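Local coordinates for complement factor MASP-3 (Homo sapiens, PDB 3DEM), which is a serine protease of the complement lectin pathway whose N-terminal CUB-EGF-CUB region binds calcium and mediates interaction with mannan-binding lectin and ficolins, at residues F203-D214 / N268-A278. Sequence-based numbering, arbitrary orientation.
Sequences FMVNLQFEDIFD and NRGWRLSYRAA
Asp214 and Gly270 pair again after the antiparallel ladder that ends at the Phe209-Leu273 pair has broken off, and the register has slipped by two residues in between. Water 2 sits in the break: it accepts from Arg272 N at 2.8 Å and lies close to Glu210 O and Ile212 O, in the loops between the two ladders. Beyond it, Asp214 and Gly270 exchange two backbone hydrogen bonds. Gly270 has backbone angles that suit glycine, because a CB would run into the carbonyl O of Arg269. Asp214 OD2 also takes Arg269 N at 3.0 Å, the donor standing 65° out of the carboxylate plane. Ile212 CD1 lies 3.7 Å above the centre of the Arg269 guanidinium, whose NE bonds to Pro184 O.

The ladder itself belongs to a CUB beta-sandwich, in which strands 205-209 and 272-277 are the central neighbours of one four-stranded sheet; their axes run 160° apart. Val205, Leu207, Phe209, Leu273 and Tyr275 point into the sandwich, meeting Ile197, Ile228, Ile230 and other residues. Leu273 CB lies over one face of the Phe209 ring, 4.2 Å from its centroid, a CH-pi contact.

The other face is polar. Extended from CG to NE, with CG anti to the backbone N, Arg272 reaches across to Glu210 and grips OE2 side-on: NE comes in on the anti lone pair at 2.7 Å, and NH2 at 3.0 Å binds the same oxygen. Both bonds lie within 4° of the guanidinium plane, whereas Asp211 OD2 stands well out of it and adds a long charge contact, with no N-H pointing at it. Further along, Arg276 NH1 donates to Ser274 OG at 2.8 Å and to water 1, which in turn donates to Asn206 O and Ser274 O, tying this side chain to both strands.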
loop_
_atom_site.group_PDB
_atom_site.type_symbol
_atom_site.label_atom_id
_atom_site.label_comp_id
_atom_site.label_asym_id
_atom_site.label_seq_id
_atom_site.Cartn_x
_atom_site.Cartn_y
_atom_site.Cartn_z
ATOM N N PHE A 203 -58.150 10.440 -29.471
ATOM C CA PHE A 203 -57.205 9.428 -29.936
ATOM C C PHE A 203 -57.127 8.312 -28.915
ATOM O O PHE A 203 -57.233 8.554 -27.719
ATOM C CB PHE A 203 -55.815 10.025 -30.157
ATOM C CG PHE A 203 -55.701 10.845 -31.407
ATOM C CD1 PHE A 203 -55.844 10.256 -32.649
ATOM C CD2 PHE A 203 -55.446 12.203 -31.342
ATOM C CE1 PHE A 203 -55.745 11.009 -33.804
ATOM C CE2 PHE A 203 -55.344 12.963 -32.497
ATOM C CZ PHE A 203 -55.493 12.364 -33.728
ATOM N N MET A 204 -56.952 7.087 -29.389
ATOM C CA MET A 204 -56.858 5.935 -28.506
ATOM C C MET A 204 -55.545 5.213 -28.746
ATOM O O MET A 204 -55.223 4.847 -29.877
ATOM C CB MET A 204 -58.050 5.001 -28.719
ATOM C CG MET A 204 -59.365 5.551 -28.161
ATOM S SD MET A 204 -60.790 4.563 -28.646
ATOM C CE MET A 204 -59.988 3.006 -29.045
ATOM N N VAL A 205 -54.784 5.011 -27.677
ATOM C CA VAL A 205 -53.432 4.495 -27.796
ATOM C C VAL A 205 -53.392 2.977 -27.785
ATOM O O VAL A 205 -53.892 2.339 -26.861
ATOM C CB VAL A 205 -52.530 5.021 -26.661
ATOM C CG1 VAL A 205 -51.110 4.469 -26.804
ATOM C CG2 VAL A 205 -52.527 6.538 -26.655
ATOM N N ASN A 206 -52.793 2.403 -28.822
ATOM C CA ASN A 206 -52.521 0.976 -28.843
ATOM C C ASN A 206 -51.041 0.730 -28.546
ATOM O O ASN A 206 -50.167 1.432 -29.053
ATOM C CB ASN A 206 -52.955 0.352 -30.174
ATOM C CG ASN A 206 -54.450 0.562 -30.468
ATOM O OD1 ASN A 206 -55.254 0.833 -29.562
ATOM N ND2 ASN A 206 -54.824 0.436 -31.741
ATOM N N LEU A 207 -50.768 -0.255 -27.701
ATOM C CA LEU A 207 -49.399 -0.564 -27.307
ATOM C C LEU A 207 -49.024 -1.938 -27.812
ATOM O O LEU A 207 -49.836 -2.860 -27.799
ATOM C CB LEU A 207 -49.241 -0.536 -25.787
ATOM C CG LEU A 207 -49.578 0.758 -25.045
ATOM C CD1 LEU A 207 -49.553 0.520 -23.543
ATOM C CD2 LEU A 207 -48.617 1.874 -25.431
ATOM N N GLN A 208 -47.778 -2.074 -28.239
ATOM C CA GLN A 208 -47.315 -3.314 -28.825
ATOM C C GLN A 208 -45.831 -3.551 -28.546
ATOM O O GLN A 208 -44.975 -2.826 -29.044
ATOM C CB GLN A 208 -47.583 -3.275 -30.320
ATOM C CG GLN A 208 -47.001 -4.425 -31.063
ATOM C CD GLN A 208 -47.727 -4.675 -32.356
ATOM O OE1 GLN A 208 -48.136 -3.726 -33.048
ATOM N NE2 GLN A 208 -47.911 -5.961 -32.697
ATOM N N PHE A 209 -45.529 -4.560 -27.738
ATOM C CA PHE A 209 -44.143 -4.898 -27.437
ATOM C C PHE A 209 -43.482 -5.590 -28.622
ATOM O O PHE A 209 -44.133 -6.308 -29.396
ATOM C CB PHE A 209 -44.047 -5.754 -26.166
ATOM C CG PHE A 209 -44.302 -4.978 -24.906
ATOM C CD1 PHE A 209 -43.249 -4.388 -24.220
ATOM C CD2 PHE A 209 -45.595 -4.809 -24.423
ATOM C CE1 PHE A 209 -43.476 -3.651 -23.057
ATOM C CE2 PHE A 209 -45.832 -4.074 -23.263
ATOM C CZ PHE A 209 -44.769 -3.496 -22.581
ATOM N N GLU A 210 -42.186 -5.354 -28.777
ATOM C CA GLU A 210 -41.440 -5.979 -29.861
ATOM C C GLU A 210 -39.986 -6.250 -29.482
ATOM O O GLU A 210 -39.480 -5.718 -28.493
ATOM C CB GLU A 210 -41.533 -5.126 -31.131
ATOM C CG GLU A 210 -41.150 -3.686 -30.911
ATOM C CD GLU A 210 -41.681 -2.734 -31.987
ATOM O OE1 GLU A 210 -42.691 -3.048 -32.659
ATOM O OE2 GLU A 210 -41.087 -1.648 -32.148
ATOM N N ASP A 211 -39.334 -7.087 -30.281
ATOM C CA ASP A 211 -37.956 -7.538 -30.041
ATOM C C ASP A 211 -37.788 -8.200 -28.668
ATOM O O ASP A 211 -38.726 -8.796 -28.145
ATOM C CB ASP A 211 -36.969 -6.386 -30.229
ATOM C CG ASP A 211 -37.049 -5.769 -31.615
ATOM O OD1 ASP A 211 -37.431 -6.473 -32.576
ATOM O OD2 ASP A 211 -36.723 -4.570 -31.738
ATOM N N ILE A 212 -36.591 -8.091 -28.095
ATOM C CA ILE A 212 -36.279 -8.721 -26.808
ATOM C C ILE A 212 -37.152 -8.192 -25.675
ATOM O O ILE A 212 -37.360 -6.987 -25.552
ATOM C CB ILE A 212 -34.785 -8.530 -26.420
ATOM C CG1 ILE A 212 -33.883 -9.407 -27.287
ATOM C CG2 ILE A 212 -34.555 -8.871 -24.965
ATOM C CD1 ILE A 212 -32.441 -8.925 -27.337
ATOM N N PHE A 213 -37.675 -9.113 -24.870
ATOM C CA PHE A 213 -38.349 -8.781 -23.623
ATOM C C PHE A 213 -37.713 -9.592 -22.492
ATOM O O PHE A 213 -37.793 -10.820 -22.472
ATOM C CB PHE A 213 -39.847 -9.066 -23.721
ATOM C CG PHE A 213 -40.638 -8.552 -22.551
ATOM C CD1 PHE A 213 -41.176 -7.271 -22.575
ATOM C CD2 PHE A 213 -40.847 -9.342 -21.431
ATOM C CE1 PHE A 213 -41.909 -6.785 -21.507
ATOM C CE2 PHE A 213 -41.582 -8.864 -20.348
ATOM C CZ PHE A 213 -42.118 -7.585 -20.390
ATOM N N ASP A 214 -37.071 -8.899 -21.560
ATOM C CA ASP A 214 -36.269 -9.558 -20.534
ATOM C C ASP A 214 -36.263 -8.711 -19.269
ATOM O O ASP A 214 -35.433 -7.812 -19.108
ATOM C CB ASP A 214 -34.846 -9.800 -21.054
ATOM C CG ASP A 214 -33.930 -10.438 -20.022
ATOM O OD1 ASP A 214 -34.413 -10.958 -18.990
ATOM O OD2 ASP A 214 -32.703 -10.424 -20.261
ATOM N N ASN A 268 -30.578 -7.966 -16.633
ATOM C CA ASN A 268 -31.576 -8.182 -17.684
ATOM C C ASN A 268 -31.624 -7.086 -18.766
ATOM O O ASN A 268 -31.342 -5.917 -18.499
ATOM C CB ASN A 268 -32.950 -8.431 -17.055
ATOM C CG ASN A 268 -32.908 -9.532 -16.007
ATOM O OD1 ASN A 268 -33.213 -10.694 -16.296
ATOM N ND2 ASN A 268 -32.484 -9.183 -14.801
ATOM N N ARG A 269 -31.976 -7.479 -19.987
ATOM C CA ARG A 269 -31.843 -6.595 -21.152
ATOM C C ARG A 269 -32.987 -5.587 -21.361
ATOM O O ARG A 269 -32.832 -4.597 -22.082
ATOM C CB ARG A 269 -31.602 -7.423 -22.417
ATOM C CG ARG A 269 -30.365 -8.314 -22.310
ATOM C CD ARG A 269 -30.115 -9.094 -23.579
ATOM N NE ARG A 269 -29.530 -8.251 -24.622
ATOM C CZ ARG A 269 -29.035 -8.711 -25.770
ATOM N NH1 ARG A 269 -29.055 -10.013 -26.036
ATOM N NH2 ARG A 269 -28.517 -7.865 -26.655
ATOM N N GLY A 270 -34.130 -5.835 -20.732
ATOM C CA GLY A 270 -35.227 -4.882 -20.770
ATOM C C GLY A 270 -36.287 -5.149 -21.824
ATOM O O GLY A 270 -36.654 -6.299 -22.086
ATOM N N TRP A 271 -36.771 -4.075 -22.441
ATOM C CA TRP A 271 -37.981 -4.142 -23.250
ATOM C C TRP A 271 -38.091 -2.971 -24.214
ATOM O O TRP A 271 -37.460 -1.927 -24.038
ATOM C CB TRP A 271 -39.219 -4.159 -22.344
ATOM C CG TRP A 271 -39.259 -3.003 -21.373
ATOM C CD1 TRP A 271 -38.757 -2.983 -20.101
ATOM C CD2 TRP A 271 -39.830 -1.704 -21.599
ATOM N NE1 TRP A 271 -38.979 -1.748 -19.520
ATOM C CE2 TRP A 271 -39.633 -0.947 -20.419
ATOM C CE3 TRP A 271 -40.474 -1.103 -22.686
ATOM C CZ2 TRP A 271 -40.063 0.377 -20.298
ATOM C CZ3 TRP A 271 -40.909 0.211 -22.562
ATOM C CH2 TRP A 271 -40.699 0.937 -21.376
ATOM N N ARG A 272 -38.916 -3.162 -25.231
ATOM C CA ARG A 272 -39.189 -2.142 -26.226
ATOM C C ARG A 272 -40.654 -2.243 -26.627
ATOM O O ARG A 272 -41.195 -3.335 -26.772
ATOM C CB ARG A 272 -38.301 -2.345 -27.457
ATOM C CG ARG A 272 -38.775 -1.599 -28.694
ATOM C CD ARG A 272 -37.927 -1.919 -29.911
ATOM N NE ARG A 272 -38.551 -1.417 -31.133
ATOM C CZ ARG A 272 -37.973 -0.584 -31.998
ATOM N NH1 ARG A 272 -36.728 -0.154 -31.802
ATOM N NH2 ARG A 272 -38.634 -0.191 -33.079
ATOM N N LEU A 273 -41.301 -1.102 -26.803
ATOM C CA LEU A 273 -42.649 -1.115 -27.326
ATOM C C LEU A 273 -42.815 -0.021 -28.361
ATOM O O LEU A 273 -42.061 0.962 -28.384
ATOM C CB LEU A 273 -43.689 -0.983 -26.201
ATOM C CG LEU A 273 -43.821 0.318 -25.408
ATOM C CD1 LEU A 273 -44.632 1.361 -26.193
ATOM C CD2 LEU A 273 -44.464 0.037 -24.062
ATOM N N SER A 274 -43.788 -0.208 -29.238
ATOM C CA SER A 274 -44.209 0.856 -30.118
ATOM C C SER A 274 -45.663 1.157 -29.803
ATOM O O SER A 274 -46.420 0.268 -29.415
ATOM C CB SER A 274 -44.046 0.455 -31.586
ATOM O OG SER A 274 -44.874 -0.650 -31.901
ATOM N N TYR A 275 -46.052 2.414 -29.958
ATOM C CA TYR A 275 -47.437 2.792 -29.752
ATOM C C TYR A 275 -47.975 3.486 -30.979
ATOM O O TYR A 275 -47.217 4.056 -31.758
ATOM C CB TYR A 275 -47.584 3.705 -28.530
ATOM C CG TYR A 275 -47.136 5.131 -28.762
ATOM C CD1 TYR A 275 -47.977 6.056 -29.383
ATOM C CD2 TYR A 275 -45.880 5.558 -28.362
ATOM C CE1 TYR A 275 -47.574 7.365 -29.603
ATOM C CE2 TYR A 275 -45.467 6.861 -28.574
ATOM C CZ TYR A 275 -46.318 7.758 -29.195
ATOM O OH TYR A 275 -45.917 9.054 -29.410
ATOM N N ARG A 276 -49.292 3.444 -31.126
ATOM C CA ARG A 276 -49.983 4.060 -32.242
ATOM C C ARG A 276 -51.310 4.601 -31.743
ATOM O O ARG A 276 -52.063 3.901 -31.072
ATOM C CB ARG A 276 -50.228 3.034 -33.352
ATOM C CG ARG A 276 -48.964 2.611 -34.060
ATOM C CD ARG A 276 -49.151 1.358 -34.901
ATOM N NE ARG A 276 -47.878 0.955 -35.494
ATOM C CZ ARG A 276 -46.888 0.386 -34.813
ATOM N NH1 ARG A 276 -47.026 0.140 -33.518
ATOM N NH2 ARG A 276 -45.759 0.062 -35.429
ATOM N N ALA A 277 -51.586 5.856 -32.062
ATOM C CA ALA A 277 -52.849 6.472 -31.693
ATOM C C ALA A 277 -53.864 6.266 -32.800
ATOM O O ALA A 277 -53.720 6.823 -33.884
ATOM C CB ALA A 277 -52.660 7.953 -31.427
ATOM N N ALA A 278 -54.881 5.456 -32.523
ATOM C CA ALA A 278 -55.973 5.232 -33.473
ATOM C C ALA A 278 -56.986 6.374 -33.397
ATOM O O ALA A 278 -57.270 6.914 -32.314
ATOM C CB ALA A 278 -56.654 3.891 -33.199
ATOM O OXT ALA A 278 -57.543 6.777 -34.426
HETATM O O HOH W 1 -48.541 0.051 -31.365
HETATM O O HOH W 2 -39.975 -5.762 -25.672
#